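Local atomic coordinates of vestitone reductase (Medicago sativa, PDB entry 2P4H), a protein that catalyses the stereospecific NADPH-dependent reduction of (3R)-vestitone, the penultimate step in making the phytoalexin medicarpin in alfalfa. Residues T274-E277 with L278-I281; N290-K293 with L294-G298. All coordinates share one frame; numbering follows the deposited sequence.

Contact 1. Residues T274-E277 with L278-I281; sequences TVDE and LKEI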
loop_
_atom_site.group_PDB
_atom_site.type_symbol
_atom_site.label_atom_id
_atom_site.label_comp_id
_atom_site.label_asym_id
_atom_site.label_seq_id
_atom_site.Cartn_x
_atom_site.Cartn_y
_atom_site.Cartn_z
ATOM N N THR A 274 22.664 1.546 18.782
ATOM C CA THR A 274 21.958 1.599 20.054
ATOM C C THR A 274 21.230 2.921 20.243
ATOM O O THR A 274 21.453 3.891 19.513
ATOM C CB THR A 274 22.931 1.456 21.232
ATOM O OG1 THR A 274 23.827 2.577 21.238
ATOM C CG2 THR A 274 23.734 0.166 21.118
ATOM N N VAL A 275 20.358 2.959 21.243
ATOM C CA VAL A 275 19.640 4.176 21.559
ATOM C C VAL A 275 20.665 5.286 21.819
ATOM O O VAL A 275 20.496 6.413 21.357
ATOM C CB VAL A 275 18.739 3.962 22.800
ATOM C CG1 VAL A 275 18.340 5.296 23.412
ATOM C CG2 VAL A 275 17.492 3.178 22.391
ATOM N N ASP A 276 21.739 4.970 22.540
ATOM C CA ASP A 276 22.746 5.989 22.821
ATOM C C ASP A 276 23.412 6.498 21.542
ATOM O O ASP A 276 23.646 7.700 21.397
ATOM C CB ASP A 276 23.812 5.451 23.779
ATOM C CG ASP A 276 24.666 6.557 24.369
ATOM O OD1 ASP A 276 24.091 7.487 24.967
ATOM O OD2 ASP A 276 25.904 6.500 24.234
ATOM N N GLU A 277 23.707 5.592 20.615
ATOM C CA GLU A 277 24.342 5.978 19.359
ATOM C C GLU A 277 23.384 6.778 18.482
ATOM O O GLU A 277 23.818 7.525 17.599
ATOM C CB GLU A 277 24.837 4.731 18.618
ATOM C CG GLU A 277 25.967 4.015 19.354
ATOM C CD GLU A 277 26.404 2.728 18.686
ATOM O OE1 GLU A 277 25.538 1.892 18.357
ATOM O OE2 GLU A 277 27.624 2.544 18.499
ATOM N N LEU A 278 22.087 6.643 18.739
ATOM C CA LEU A 278 21.070 7.359 17.971
ATOM C C LEU A 278 20.686 8.695 18.602
ATOM O O LEU A 278 19.830 9.405 18.077
ATOM C CB LEU A 278 19.815 6.492 17.816
ATOM C CG LEU A 278 19.967 5.269 16.910
ATOM C CD1 LEU A 278 18.802 4.309 17.106
ATOM C CD2 LEU A 278 20.059 5.738 15.458
ATOM N N LYS A 279 21.313 9.038 19.722
ATOM C CA LYS A 279 21.012 10.294 20.406
ATOM C C LYS A 279 21.175 11.500 19.493
ATOM O O LYS A 279 22.161 11.616 18.771
ATOM C CB LYS A 279 21.905 10.459 21.639
ATOM C CG LYS A 279 21.397 9.717 22.864
ATOM C CD LYS A 279 22.310 9.926 24.060
ATOM C CE LYS A 279 21.680 9.376 25.332
ATOM N NZ LYS A 279 21.274 7.957 25.174
ATOM N N GLU A 280 20.196 12.398 19.535
ATOM C CA GLU A 280 20.214 13.605 18.715
ATOM C C GLU A 280 20.223 13.289 17.222
ATOM O O GLU A 280 20.588 14.136 16.407
ATOM C CB GLU A 280 21.432 14.469 19.057
ATOM C CG GLU A 280 21.454 14.992 20.482
ATOM C CD GLU A 280 22.630 15.915 20.741
ATOM O OE1 GLU A 280 22.733 16.953 20.053
ATOM O OE2 GLU A 280 23.451 15.603 21.629
ATOM N N ILE A 281 19.824 12.071 16.866
ATOM C CA ILE A 281 19.785 11.670 15.464
ATOM C C ILE A 281 18.833 12.594 14.713
ATOM O O ILE A 281 17.714 12.845 15.162
ATOM C CB ILE A 281 19.305 10.200 15.309
ATOM C CG1 ILE A 281 19.405 9.765 13.844
ATOM C CG2 ILE A 281 17.875 10.055 15.816
ATOM C CD1 ILE A 281 20.827 9.630 13.338
#
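The carboxylate of Asp276 meets Lys279 through OD1 alone, whose anti lone pair receives the ammonium: Lys279 NZ lies 2.9 Å from Asp276 OD1, a salt bridge. The lysine chain descends from one face of the carboxylate, its CD passing 3.2 Å from Asp276 OD1, and chi4 of 54° folds the end back so that NZ finishes almost level with the plane, at the outer edge beside OD1. On the aspartate, CG points away from the backbone N (chi1 -166°), which turns the group toward the residue three positions on. The second flat group, the carboxylate of Glu277, serves the backbone instead. Its OE1 takes the N-H of Thr274 at 2.9 Å, again on the anti lone pair, while Glu277 N returns a bond of 3.1 Å to Thr274 OG1; two nearly straight bonds therefore tie these residues together reciprocally. Leu278 N is held by Thr274 O at 2.9 Å and more weakly by Val275 O. Lys279 N bonds Asp276 O at 3.2 Å, the donor standing well above the carbonyl plane, off the lone pairs. Below this, the side chain of Leu278 is buried: its CG rests 3.3 Å from Thr274 O, and the group packs on Ser260 of helix 256-266 and on Ile217 and Leu273. The acidic and basic tips remain on the surface. Preceded by the ST motif of Thr274, the chain makes a type I turn from Asp276 to Lys279 and a type II turn from Leu278 to Ile281, within the loop joining helix 256-266 to strand 284-285.

Contact 2. Residues N290-K293 with L294-G298; sequences NTKK and LVDAG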
loop_
_atom_site.group_PDB
_atom_site.type_symbol
_atom_site.label_atom_id
_atom_site.label_comp_id
_atom_site.label_asym_id
_atom_site.label_seq_id
_atom_site.Cartn_x
_atom_site.Cartn_y
_atom_site.Cartn_z
ATOM N N ASN A 290 -3.746 8.034 12.479
ATOM C CA ASN A 290 -4.778 7.484 13.361
ATOM C C ASN A 290 -5.689 6.521 12.613
ATOM O O ASN A 290 -6.373 6.905 11.671
ATOM C CB ASN A 290 -5.587 8.638 13.959
ATOM C CG ASN A 290 -6.397 8.229 15.171
ATOM O OD1 ASN A 290 -6.913 9.089 15.897
ATOM N ND2 ASN A 290 -6.521 6.929 15.403
ATOM N N THR A 291 -5.700 5.270 13.056
ATOM C CA THR A 291 -6.478 4.230 12.404
ATOM C C THR A 291 -7.753 3.855 13.170
ATOM O O THR A 291 -8.348 2.792 12.971
ATOM C CB THR A 291 -5.520 3.038 12.136
ATOM O OG1 THR A 291 -4.495 3.500 11.244
ATOM C CG2 THR A 291 -6.218 1.857 11.497
ATOM N N LYS A 292 -8.196 4.776 14.021
ATOM C CA LYS A 292 -9.410 4.579 14.802
ATOM C C LYS A 292 -10.648 4.375 13.919
ATOM O O LYS A 292 -11.504 3.555 14.237
ATOM C CB LYS A 292 -9.622 5.779 15.731
ATOM C CG LYS A 292 -10.914 5.737 16.533
ATOM C CD LYS A 292 -10.963 6.889 17.528
ATOM C CE LYS A 292 -12.280 6.924 18.293
ATOM N NZ LYS A 292 -13.436 7.198 17.393
ATOM N N LYS A 293 -10.747 5.100 12.806
ATOM C CA LYS A 293 -11.914 4.957 11.933
ATOM C C LYS A 293 -12.089 3.523 11.433
ATOM O O LYS A 293 -13.195 2.973 11.460
ATOM C CB LYS A 293 -11.808 5.916 10.745
ATOM C CG LYS A 293 -13.053 5.961 9.871
ATOM C CD LYS A 293 -12.839 6.868 8.667
ATOM C CE LYS A 293 -14.064 6.904 7.760
ATOM N NZ LYS A 293 -13.854 7.802 6.582
ATOM N N LEU A 294 -11.001 2.913 10.979
ATOM C CA LEU A 294 -11.066 1.547 10.478
ATOM C C LEU A 294 -11.401 0.550 11.591
ATOM O O LEU A 294 -12.160 -0.394 11.375
ATOM C CB LEU A 294 -9.741 1.174 9.803
ATOM C CG LEU A 294 -9.621 -0.228 9.197
ATOM C CD1 LEU A 294 -10.741 -0.471 8.199
ATOM C CD2 LEU A 294 -8.267 -0.366 8.520
ATOM N N VAL A 295 -10.837 0.760 12.775
ATOM C CA VAL A 295 -11.109 -0.129 13.897
ATOM C C VAL A 295 -12.563 0.043 14.354
ATOM O O VAL A 295 -13.225 -0.940 14.698
ATOM C CB VAL A 295 -10.130 0.141 15.068
ATOM C CG1 VAL A 295 -10.540 -0.666 16.298
ATOM C CG2 VAL A 295 -8.711 -0.242 14.648
ATOM N N ASP A 296 -13.058 1.283 14.344
ATOM C CA ASP A 296 -14.446 1.565 14.729
ATOM C C ASP A 296 -15.391 0.870 13.751
ATOM O O ASP A 296 -16.533 0.562 14.094
ATOM C CB ASP A 296 -14.756 3.071 14.685
ATOM C CG ASP A 296 -14.259 3.828 15.902
ATOM O OD1 ASP A 296 -13.877 3.196 16.906
ATOM O OD2 ASP A 296 -14.276 5.080 15.851
ATOM N N ALA A 297 -14.915 0.640 12.529
ATOM C CA ALA A 297 -15.720 -0.007 11.503
ATOM C C ALA A 297 -15.776 -1.515 11.685
ATOM O O ALA A 297 -16.474 -2.202 10.941
ATOM C CB ALA A 297 -15.184 0.335 10.114
ATOM N N GLY A 298 -15.033 -2.031 12.660
ATOM C CA GLY A 298 -15.069 -3.460 12.919
ATOM C C GLY A 298 -13.872 -4.287 12.496
ATOM O O GLY A 298 -13.804 -5.470 12.827
HETATM O O HOH W 1 -14.935 4.632 19.148
#
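Lys292 NZ and Asp296 OD2 are 2.8 Å apart, a salt bridge across one helical turn that uses the syn lone pair of the carboxylate. A water adds a second link, donating to Asp296 OD1 at 2.9 Å and accepting weakly from the same ammonium. The lysine runs extended from the backbone until chi4 of -65° turns NZ toward the acid; on the way its CG passes 3.5 Å from Asp296 OD2. Beneath, the helix carries regular bonds: Asp296 N to Lys292 O at 2.8 Å, and Val295 N to Thr291 O at 3.2 Å, with a weak last one from Ala297 N to Lys293 O. On the side facing the body of the protein, Thr291 CG2 lies alongside Leu294 CB at 4.0 Å, with Leu294 covered by Tyr247, Cys249 and Phe299. Thr291 OG1 is spent on Ser250 N and Leu289 O, and Lys293 on Arg246 O and, as a cation-pi pair, on Tyr247. The helix ends when Gly298 takes positive phi (106°), with Gly298 N bonded to Val295 O at 2.9 Å: a Schellman motif closing short helix 292-296.

In the fold
Both contacts lie on the surface, each with a single buried leucine beneath exposed charges, yet they serve different elements. Contact 1 sits about 30 Å from the centre of the chain, in a loop between helix 256-266 and strand 284-285; contact 2 is at about 17 Å, on helix 292-296 beside strand 245-248, an outermost strand of the parallel Rossmann-type sheet. The centres of contacts 1 and 2 are about 34 Å apart, without touching. Each has an Asp-Lys salt bridge, spaced three residues across a turn in contact 1 and four along a helix in contact 2. Around the first, main-chain turn bonds go with side-chain bonds to the backbone; around the second, the bonds are helical.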